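Local coordinates for protein cell division GTPase FtsZ, diverged (Clostridium botulinum C, PDB 3V3T) that belongs to the tubulin/FtsZ family of GTPase-fold proteins, as a diverged member with a TubZ-like C-terminal domain, at residues C245-V256 with R269-N280. The protein carries 1 engineered substitution. Residues are numbered along the deposited sequence; the frame is centred on the assembly and turned at random.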
# COMPACT_ATOMS: atom_id res chain seq x y z
N CYS A 245 -0.19 -13.60 11.21
CA CYS A 245 -0.11 -12.15 11.18
C CYS A 245 -0.07 -11.64 12.60
O CYS A 245 -0.09 -12.41 13.55
CB CYS A 245 -1.27 -11.53 10.40
SG CYS A 245 -2.88 -11.93 11.04
N GLU A 246 -0.02 -10.33 12.75
CA GLU A 246 0.13 -9.74 14.08
C GLU A 246 -1.24 -9.32 14.62
O GLU A 246 -1.76 -9.92 15.56
CB GLU A 246 1.11 -8.57 14.01
CG GLU A 246 2.21 -8.58 15.07
CD GLU A 246 2.99 -9.89 15.12
OE1 GLU A 246 3.19 -10.52 14.06
OE2 GLU A 246 3.40 -10.29 16.22
N PHE A 247 -1.83 -8.28 14.05
CA PHE A 247 -3.18 -7.87 14.42
C PHE A 247 -4.12 -8.11 13.24
O PHE A 247 -3.77 -7.83 12.10
CB PHE A 247 -3.25 -6.39 14.78
CG PHE A 247 -2.43 -6.01 15.98
CD1 PHE A 247 -1.98 -6.96 16.87
CD2 PHE A 247 -2.13 -4.68 16.21
CE1 PHE A 247 -1.24 -6.60 17.97
CE2 PHE A 247 -1.38 -4.31 17.31
CZ PHE A 247 -0.94 -5.27 18.20
N MET A 248 -5.31 -8.64 13.54
CA MET A 248 -6.32 -8.84 12.52
C MET A 248 -7.58 -8.05 12.85
O MET A 248 -8.01 -8.02 14.00
CB MET A 248 -6.64 -10.33 12.40
CG MET A 248 -7.69 -10.65 11.37
SD MET A 248 -7.97 -12.43 11.24
CE MET A 248 -6.46 -12.96 10.46
N GLY A 249 -8.14 -7.38 11.85
CA GLY A 249 -9.39 -6.67 12.02
C GLY A 249 -10.49 -7.34 11.23
O GLY A 249 -10.31 -7.67 10.05
N ILE A 250 -11.64 -7.55 11.87
CA ILE A 250 -12.74 -8.24 11.23
C ILE A 250 -14.03 -7.45 11.40
O ILE A 250 -14.49 -7.24 12.51
CB ILE A 250 -12.93 -9.65 11.84
CG1 ILE A 250 -11.70 -10.52 11.59
CG2 ILE A 250 -14.18 -10.33 11.28
CD1 ILE A 250 -11.70 -11.80 12.38
N SER A 251 -14.61 -7.01 10.29
CA SER A 251 -15.93 -6.37 10.33
C SER A 251 -16.88 -7.03 9.33
O SER A 251 -16.64 -7.01 8.11
CB SER A 251 -15.82 -4.87 10.07
OG SER A 251 -17.10 -4.27 10.09
N THR A 252 -17.97 -7.59 9.84
CA THR A 252 -18.86 -8.43 9.04
C THR A 252 -20.33 -8.08 9.25
O THR A 252 -20.72 -7.60 10.31
CB THR A 252 -18.65 -9.90 9.42
OG1 THR A 252 -18.81 -10.04 10.84
CG2 THR A 252 -17.24 -10.33 9.03
N THR A 253 -21.14 -8.32 8.22
CA THR A 253 -22.56 -8.00 8.28
C THR A 253 -23.33 -8.90 9.25
O THR A 253 -24.33 -8.48 9.82
CB THR A 253 -23.22 -8.09 6.89
OG1 THR A 253 -22.90 -9.35 6.29
CG2 THR A 253 -22.73 -6.97 6.00
N ARG A 254 -22.85 -10.13 9.43
CA ARG A 254 -23.48 -11.05 10.37
C ARG A 254 -22.46 -11.61 11.35
O ARG A 254 -21.27 -11.34 11.23
CB ARG A 254 -24.15 -12.22 9.63
CG ARG A 254 -24.55 -11.92 8.20
CD ARG A 254 -25.31 -13.11 7.59
NE ARG A 254 -25.69 -12.87 6.20
CZ ARG A 254 -26.68 -13.50 5.58
NH1 ARG A 254 -27.40 -14.40 6.23
NH2 ARG A 254 -26.96 -13.23 4.31
N VAL A 255 -22.92 -12.39 12.32
CA VAL A 255 -22.03 -13.16 13.17
C VAL A 255 -21.29 -14.14 12.28
O VAL A 255 -21.89 -14.77 11.41
CB VAL A 255 -22.82 -13.98 14.22
CG1 VAL A 255 -21.95 -15.08 14.82
CG2 VAL A 255 -23.39 -13.07 15.29
N VAL A 256 -19.98 -14.25 12.48
CA VAL A 256 -19.19 -15.21 11.72
C VAL A 256 -18.31 -16.05 12.64
O VAL A 256 -18.13 -15.72 13.81
CB VAL A 256 -18.31 -14.53 10.65
CG1 VAL A 256 -19.18 -13.73 9.69
CG2 VAL A 256 -17.26 -13.64 11.32
N ARG A 269 -1.99 -12.66 16.63
CA ARG A 269 -1.79 -12.74 18.07
C ARG A 269 -2.83 -11.87 18.76
O ARG A 269 -3.03 -11.94 19.97
CB ARG A 269 -0.37 -12.36 18.48
CG ARG A 269 0.01 -10.95 18.18
CD ARG A 269 1.40 -10.66 18.68
NE ARG A 269 1.38 -9.64 19.72
CZ ARG A 269 1.62 -8.35 19.52
NH1 ARG A 269 1.93 -7.91 18.31
NH2 ARG A 269 1.57 -7.50 20.54
N ARG A 270 -3.52 -11.06 17.98
CA ARG A 270 -4.59 -10.22 18.50
C ARG A 270 -5.63 -9.87 17.45
O ARG A 270 -5.29 -9.50 16.31
CB ARG A 270 -4.03 -8.93 19.07
CG ARG A 270 -5.10 -8.01 19.56
CD ARG A 270 -4.66 -7.36 20.83
NE ARG A 270 -3.41 -6.63 20.65
CZ ARG A 270 -2.67 -6.19 21.66
NH1 ARG A 270 -3.07 -6.42 22.91
NH2 ARG A 270 -1.55 -5.52 21.44
N THR A 271 -6.90 -9.94 17.84
CA THR A 271 -8.00 -9.67 16.92
C THR A 271 -8.91 -8.57 17.48
O THR A 271 -9.19 -8.54 18.67
CB THR A 271 -8.85 -10.93 16.70
OG1 THR A 271 -8.02 -11.97 16.16
CG2 THR A 271 -9.97 -10.64 15.73
N PHE A 272 -9.35 -7.67 16.60
CA PHE A 272 -10.41 -6.73 16.91
C PHE A 272 -11.58 -7.10 16.00
O PHE A 272 -11.43 -7.10 14.78
CB PHE A 272 -9.99 -5.28 16.62
CG PHE A 272 -8.58 -4.95 17.02
CD1 PHE A 272 -8.20 -4.96 18.34
CD2 PHE A 272 -7.64 -4.61 16.07
CE1 PHE A 272 -6.91 -4.65 18.71
CE2 PHE A 272 -6.35 -4.31 16.43
CZ PHE A 272 -5.98 -4.33 17.75
N LYS A 273 -12.73 -7.41 16.59
CA LYS A 273 -13.90 -7.78 15.81
C LYS A 273 -15.03 -6.76 15.95
O LYS A 273 -15.19 -6.12 17.00
CB LYS A 273 -14.41 -9.18 16.19
CG LYS A 273 -15.65 -9.61 15.39
CD LYS A 273 -16.26 -10.92 15.88
CE LYS A 273 -17.52 -11.27 15.07
NZ LYS A 273 -18.09 -12.61 15.37
N GLY A 274 -15.80 -6.62 14.88
CA GLY A 274 -16.93 -5.72 14.88
C GLY A 274 -17.91 -6.04 13.78
O GLY A 274 -17.74 -7.03 13.05
N TYR A 275 -18.93 -5.20 13.65
CA TYR A 275 -19.94 -5.38 12.62
C TYR A 275 -20.14 -4.09 11.82
O TYR A 275 -19.78 -3.00 12.26
CB TYR A 275 -21.25 -5.84 13.25
CG TYR A 275 -21.08 -7.12 14.03
CD1 TYR A 275 -21.12 -8.36 13.39
CD2 TYR A 275 -20.83 -7.09 15.39
CE1 TYR A 275 -20.94 -9.54 14.10
CE2 TYR A 275 -20.65 -8.27 16.11
CZ TYR A 275 -20.70 -9.49 15.46
OH TYR A 275 -20.53 -10.64 16.19
N ASN A 276 -20.70 -4.24 10.63
CA ASN A 276 -21.15 -3.09 9.87
C ASN A 276 -22.31 -3.51 9.00
O ASN A 276 -22.62 -4.69 8.91
CB ASN A 276 -20.01 -2.50 9.03
CG ASN A 276 -19.69 -3.34 7.82
OD1 ASN A 276 -20.09 -3.01 6.70
ND2 ASN A 276 -18.96 -4.43 8.03
N SER A 277 -22.95 -2.54 8.36
CA SER A 277 -24.20 -2.80 7.65
C SER A 277 -23.96 -3.16 6.19
O SER A 277 -24.88 -3.59 5.50
CB SER A 277 -25.10 -1.57 7.74
OG SER A 277 -24.38 -0.38 7.42
N LYS A 278 -22.72 -3.01 5.73
CA LYS A 278 -22.43 -3.01 4.30
C LYS A 278 -21.59 -4.18 3.76
O LYS A 278 -22.03 -4.90 2.86
CB LYS A 278 -21.80 -1.68 3.89
CG LYS A 278 -22.72 -0.48 4.10
CD LYS A 278 -22.01 0.85 3.87
CE LYS A 278 -22.96 2.02 4.11
NZ LYS A 278 -22.30 3.35 3.91
N LYS A 279 -20.39 -4.37 4.29
CA LYS A 279 -19.46 -5.32 3.70
C LYS A 279 -18.85 -6.30 4.69
O LYS A 279 -18.99 -6.14 5.90
CB LYS A 279 -18.34 -4.57 2.95
CG LYS A 279 -18.84 -3.87 1.70
CD LYS A 279 -17.73 -3.23 0.91
CE LYS A 279 -18.25 -2.65 -0.39
NZ LYS A 279 -17.18 -1.94 -1.14
N ASN A 280 -18.19 -7.32 4.17
CA ASN A 280 -17.44 -8.25 5.01
C ASN A 280 -15.97 -8.10 4.73
O ASN A 280 -15.50 -8.40 3.62
CB ASN A 280 -17.88 -9.69 4.78
CG ASN A 280 -19.33 -9.89 5.07
OD1 ASN A 280 -19.76 -9.87 6.23
ND2 ASN A 280 -20.12 -10.09 4.02
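F247 meets F272 and R270 of strand 270-275 and R269 just ahead of it. F272 turns its ring edge toward the F247 face in an offset edge-to-face pair, centroids 5.7 Å apart and planes at 69°. R270, with CG anti to its backbone N (chi1 177°), runs alongside F247 in the same direction, and F247 CZ lies at the edge of its guanidinium, 3.3 Å from R270 NH2. R269 bends at chi3 (-116°) and tilts one face of its guanidinium toward F247 CE1, offset to the rim and without stacking, while R269 NH1 makes a weak, long salt bridge to E246 OE2 at 3.5 Å. E246 O accepts from the backbone N of both R269 and R270, so this carbonyl holds both residues where the strand starts.

From there the strands run parallel, and M248, F272, I250 and G274 alternate as donors in a regular ladder. Flanking it opposite the phenylalanines, I250 CD1 packs on T271 CG2, and the extended K273 chain takes NZ to a weak bond with V256 O. At the far end, the Y275 ring presents its edge to the carbonyls of T252 and R254.

The loop after the strand closes with two asparagines. N276 ND2 donates to S251 OG at 2.8 Å, the hydroxyl tilted from the amide plane, and also to K279 O. N276 OD1 receives K278 N from above its carbonyl plane, an Asx turn, and K279 N on an in-plane lone pair, completing an Asx motif. N280 OD1 is gripped by T253 N (2.9 Å) and T253 OG1 (3.2 Å), the two side chains crossing nearly at right angles.

This is a parallel beta-alpha-beta unit, part of the TubZ-like C-terminal domain, whose helix 258-265 covers M248, I250 and T271, whereas helix 200-208 packs on F247 and F272. Strand 270-275 is outermost in the chain's sheet, and strand 247-252 joins it to the antiparallel strand 281-287.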